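Local coordinates for protein Lhca5 (Dunaliella salina, PDB 6SL5) that probably harvests light as a chlorophyll-binding antenna subunit of the photosystem I supercomplex, passing excitation energy towards the reaction centre, at residues Phe92-Arg97 and Phe109-Tyr113. Residues are numbered along the deposited sequence; the frame is centred on the assembly and turned at random.
With CLA (chlorophyll a), chain B.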
loop_
_atom_site.group_PDB
_atom_site.type_symbol
_atom_site.label_atom_id
_atom_site.label_comp_id
_atom_site.label_asym_id
_atom_site.label_seq_id
_atom_site.Cartn_x
_atom_site.Cartn_y
_atom_site.Cartn_z
ATOM N N PHE R 92 -51.108 -45.387 25.975
ATOM C CA PHE R 92 -52.564 -45.285 25.859
ATOM C C PHE R 92 -53.142 -44.462 27.016
ATOM O O PHE R 92 -53.921 -43.511 26.804
ATOM C CB PHE R 92 -53.143 -46.704 25.787
ATOM C CG PHE R 92 -54.553 -46.837 26.270
ATOM C CD1 PHE R 92 -54.815 -47.384 27.519
ATOM C CD2 PHE R 92 -55.619 -46.476 25.461
ATOM C CE1 PHE R 92 -56.110 -47.539 27.966
ATOM C CE2 PHE R 92 -56.923 -46.625 25.905
ATOM C CZ PHE R 92 -57.165 -47.155 27.162
ATOM N N LEU R 93 -52.708 -44.779 28.243
ATOM C CA LEU R 93 -53.150 -44.071 29.445
ATOM C C LEU R 93 -52.785 -42.581 29.416
ATOM O O LEU R 93 -53.600 -41.718 29.777
ATOM C CB LEU R 93 -52.512 -44.767 30.650
ATOM C CG LEU R 93 -52.615 -44.198 32.051
ATOM C CD1 LEU R 93 -53.974 -44.282 32.369
ATOM C CD2 LEU R 93 -51.862 -45.029 33.063
ATOM N N GLU R 94 -51.568 -42.260 28.968
ATOM C CA GLU R 94 -51.096 -40.879 28.920
ATOM C C GLU R 94 -51.812 -40.065 27.864
ATOM O O GLU R 94 -52.067 -38.870 28.072
ATOM C CB GLU R 94 -49.590 -40.831 28.671
ATOM C CG GLU R 94 -48.710 -41.140 29.883
ATOM C CD GLU R 94 -48.818 -40.137 31.019
ATOM O OE1 GLU R 94 -49.841 -40.052 31.722
ATOM O OE2 GLU R 94 -47.842 -39.433 31.253
ATOM N N SER R 95 -52.119 -40.684 26.717
ATOM C CA SER R 95 -52.848 -39.980 25.670
ATOM C C SER R 95 -54.231 -39.601 26.173
ATOM O O SER R 95 -54.719 -38.489 25.911
ATOM C CB SER R 95 -52.927 -40.844 24.416
ATOM O OG SER R 95 -53.558 -40.154 23.357
ATOM N N LYS R 96 -54.847 -40.505 26.950
ATOM C CA LYS R 96 -56.149 -40.190 27.533
ATOM C C LYS R 96 -56.030 -39.058 28.547
ATOM O O LYS R 96 -56.903 -38.179 28.610
ATOM C CB LYS R 96 -56.774 -41.415 28.205
ATOM C CG LYS R 96 -56.987 -42.631 27.315
ATOM C CD LYS R 96 -57.616 -42.294 25.969
ATOM C CE LYS R 96 -59.069 -41.879 26.107
ATOM N NZ LYS R 96 -59.706 -41.530 24.817
ATOM N N ARG R 97 -54.948 -39.051 29.345
ATOM C CA ARG R 97 -54.767 -37.996 30.342
ATOM C C ARG R 97 -54.578 -36.628 29.698
ATOM O O ARG R 97 -55.127 -35.626 30.176
ATOM C CB ARG R 97 -53.588 -38.296 31.257
ATOM C CG ARG R 97 -53.493 -37.293 32.384
ATOM C CD ARG R 97 -52.200 -37.388 33.093
ATOM N NE ARG R 97 -51.070 -37.056 32.239
ATOM C CZ ARG R 97 -49.866 -36.859 32.737
ATOM N NH1 ARG R 97 -49.739 -36.977 34.033
ATOM N NH2 ARG R 97 -48.821 -36.563 31.979
ATOM N N PHE R 109 -57.256 -38.308 37.233
ATOM C CA PHE R 109 -58.098 -39.436 36.868
ATOM C C PHE R 109 -57.246 -40.583 36.385
ATOM O O PHE R 109 -56.110 -40.395 35.986
ATOM C CB PHE R 109 -59.108 -39.084 35.777
ATOM C CG PHE R 109 -58.525 -38.392 34.582
ATOM C CD1 PHE R 109 -58.362 -37.014 34.569
ATOM C CD2 PHE R 109 -58.198 -39.109 33.446
ATOM C CE1 PHE R 109 -57.848 -36.378 33.475
ATOM C CE2 PHE R 109 -57.693 -38.470 32.345
ATOM C CZ PHE R 109 -57.521 -37.099 32.364
ATOM N N ILE R 110 -57.831 -41.773 36.400
ATOM C CA ILE R 110 -57.173 -42.978 35.921
ATOM C C ILE R 110 -57.868 -43.370 34.623
ATOM O O ILE R 110 -59.104 -43.418 34.557
ATOM C CB ILE R 110 -57.189 -44.100 36.979
ATOM C CG1 ILE R 110 -56.679 -45.423 36.400
ATOM C CG2 ILE R 110 -58.558 -44.258 37.623
ATOM C CD1 ILE R 110 -55.215 -45.408 36.046
ATOM N N ASN R 111 -57.069 -43.605 33.584
ATOM C CA ASN R 111 -57.496 -43.973 32.224
ATOM C C ASN R 111 -58.326 -42.839 31.634
ATOM O O ASN R 111 -57.817 -41.710 31.550
ATOM C CB ASN R 111 -58.138 -45.357 32.177
ATOM C CG ASN R 111 -57.973 -45.997 30.812
ATOM O OD1 ASN R 111 -57.388 -45.394 29.911
ATOM N ND2 ASN R 111 -58.471 -47.217 30.652
ATOM N N SER R 112 -59.560 -43.085 31.197
ATOM C CA SER R 112 -60.402 -42.069 30.568
ATOM C C SER R 112 -61.632 -41.823 31.424
ATOM O O SER R 112 -62.686 -42.415 31.189
ATOM C CB SER R 112 -60.782 -42.535 29.219
ATOM O OG SER R 112 -61.537 -43.730 29.300
ATOM N N TYR R 113 -61.499 -40.937 32.414
ATOM C CA TYR R 113 -62.604 -40.592 33.311
ATOM C C TYR R 113 -62.404 -39.174 33.844
ATOM O O TYR R 113 -62.197 -38.995 35.043
ATOM C CB TYR R 113 -62.685 -41.572 34.487
ATOM C CG TYR R 113 -63.139 -42.982 34.187
ATOM C CD1 TYR R 113 -64.490 -43.307 34.174
ATOM C CD2 TYR R 113 -62.217 -43.998 33.955
ATOM C CE1 TYR R 113 -64.912 -44.600 33.914
ATOM C CE2 TYR R 113 -62.627 -45.291 33.689
ATOM C CZ TYR R 113 -63.974 -45.586 33.672
ATOM O OH TYR R 113 -64.381 -46.874 33.411
HETATM MG MG CLA B . -45.261 -38.007 31.288
HETATM C CHA CLA B . -45.740 -34.707 32.120
HETATM C CHB CLA B . -46.301 -37.360 28.076
HETATM C CHC CLA B . -44.768 -41.166 30.572
HETATM C CHD CLA B . -44.419 -38.715 34.590
HETATM N NA CLA B . -45.936 -36.234 30.188
HETATM C C1A CLA B . -46.064 -35.014 30.677
HETATM C C2A CLA B . -46.471 -34.068 29.586
HETATM C C3A CLA B . -46.743 -34.953 28.391
HETATM C C4A CLA B . -46.299 -36.258 28.899
HETATM C CMA CLA B . -48.134 -34.818 27.808
HETATM C CAA CLA B . -45.255 -33.181 29.321
HETATM C CBA CLA B . -45.091 -32.697 27.895
HETATM C CGA CLA B . -43.917 -33.437 27.357
HETATM O O1A CLA B . -43.975 -33.823 26.215
HETATM O O2A CLA B . -42.899 -33.686 28.139
HETATM N NB CLA B . -45.487 -39.080 29.591
HETATM C C1B CLA B . -45.942 -38.661 28.388
HETATM C C2B CLA B . -45.951 -39.722 27.444
HETATM C C3B CLA B . -45.518 -40.821 28.154
HETATM C C4B CLA B . -45.233 -40.381 29.519
HETATM C CMB CLA B . -46.403 -39.514 26.019
HETATM C CAB CLA B . -45.315 -42.239 27.761
HETATM C CBB CLA B . -45.271 -42.771 26.347
HETATM N NC CLA B . -44.523 -39.630 32.389
HETATM C C1C CLA B . -44.412 -40.846 31.897
HETATM C C2C CLA B . -43.858 -41.805 32.871
HETATM C C3C CLA B . -43.651 -41.076 33.998
HETATM C C4C CLA B . -44.091 -39.714 33.692
HETATM C CMC CLA B . -43.566 -43.260 32.673
HETATM C CAC CLA B . -43.071 -41.672 35.258
HETATM C CBC CLA B . -41.827 -40.981 35.760
HETATM N ND CLA B . -45.202 -37.082 32.989
HETATM C C1D CLA B . -44.740 -37.417 34.202
HETATM C C2D CLA B . -44.515 -36.288 35.009
HETATM C C3D CLA B . -44.930 -35.232 34.204
HETATM C C4D CLA B . -45.346 -35.717 32.987
HETATM C CMD CLA B . -43.993 -36.257 36.391
HETATM C CAD CLA B . -45.120 -33.821 34.169
HETATM O OBD CLA B . -44.941 -33.156 35.121
HETATM C CBD CLA B . -45.706 -33.389 32.857
HETATM C CGD CLA B . -47.074 -32.749 32.787
HETATM O O1D CLA B . -47.208 -31.549 32.670
HETATM O O2D CLA B . -48.174 -33.470 32.722
HETATM C CED CLA B . -49.045 -33.036 31.688
HETATM C C1 CLA B . -41.653 -33.772 27.401
#
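N111, the loop residue at the centre of the contact, has a positive phi (63°, with psi -124°), a conformation that asparagine tolerates better than most residues with a side chain. It packs against the helix with no hydrogen bond across the two segments: its OD1 lies 3.2 Å from CE1 of F92, its N 3.4 Å from CD1 of L93, and its O 3.5 Å from CB of K96. F92, L93, K96 and R97 form the helix side that meets the loop. L93 supplies a branched apolar end, with CD1 4.0 Å from CD1 of I110, while the flexible chain of K96 lays CE 3.6 Å from CB of S112. F109 fills the space beside the next turn, CZ 3.5 Å from CA of R97 and its ring edge near K96 O.

In the three-helix light-harvesting fold, helix 81-104 is the second membrane-spanning helix in sequence, and this loop leads from it to helix 124-145. E94 OE2 lies 2.9 Å from MG of the chlorophyll, long for a coordination bond, though probably the axial ligand, as in related antenna proteins. R97 NH2, 3.1 Å from E94 OE2 and 3.2 Å from O2D of this chlorophyll, offsets the charge without directing an N-H at OE2, and its side chain packs on Y42 and V46 of helix 34-63. F109 O is hydrogen-bonded to a lutein hydroxyl, O23.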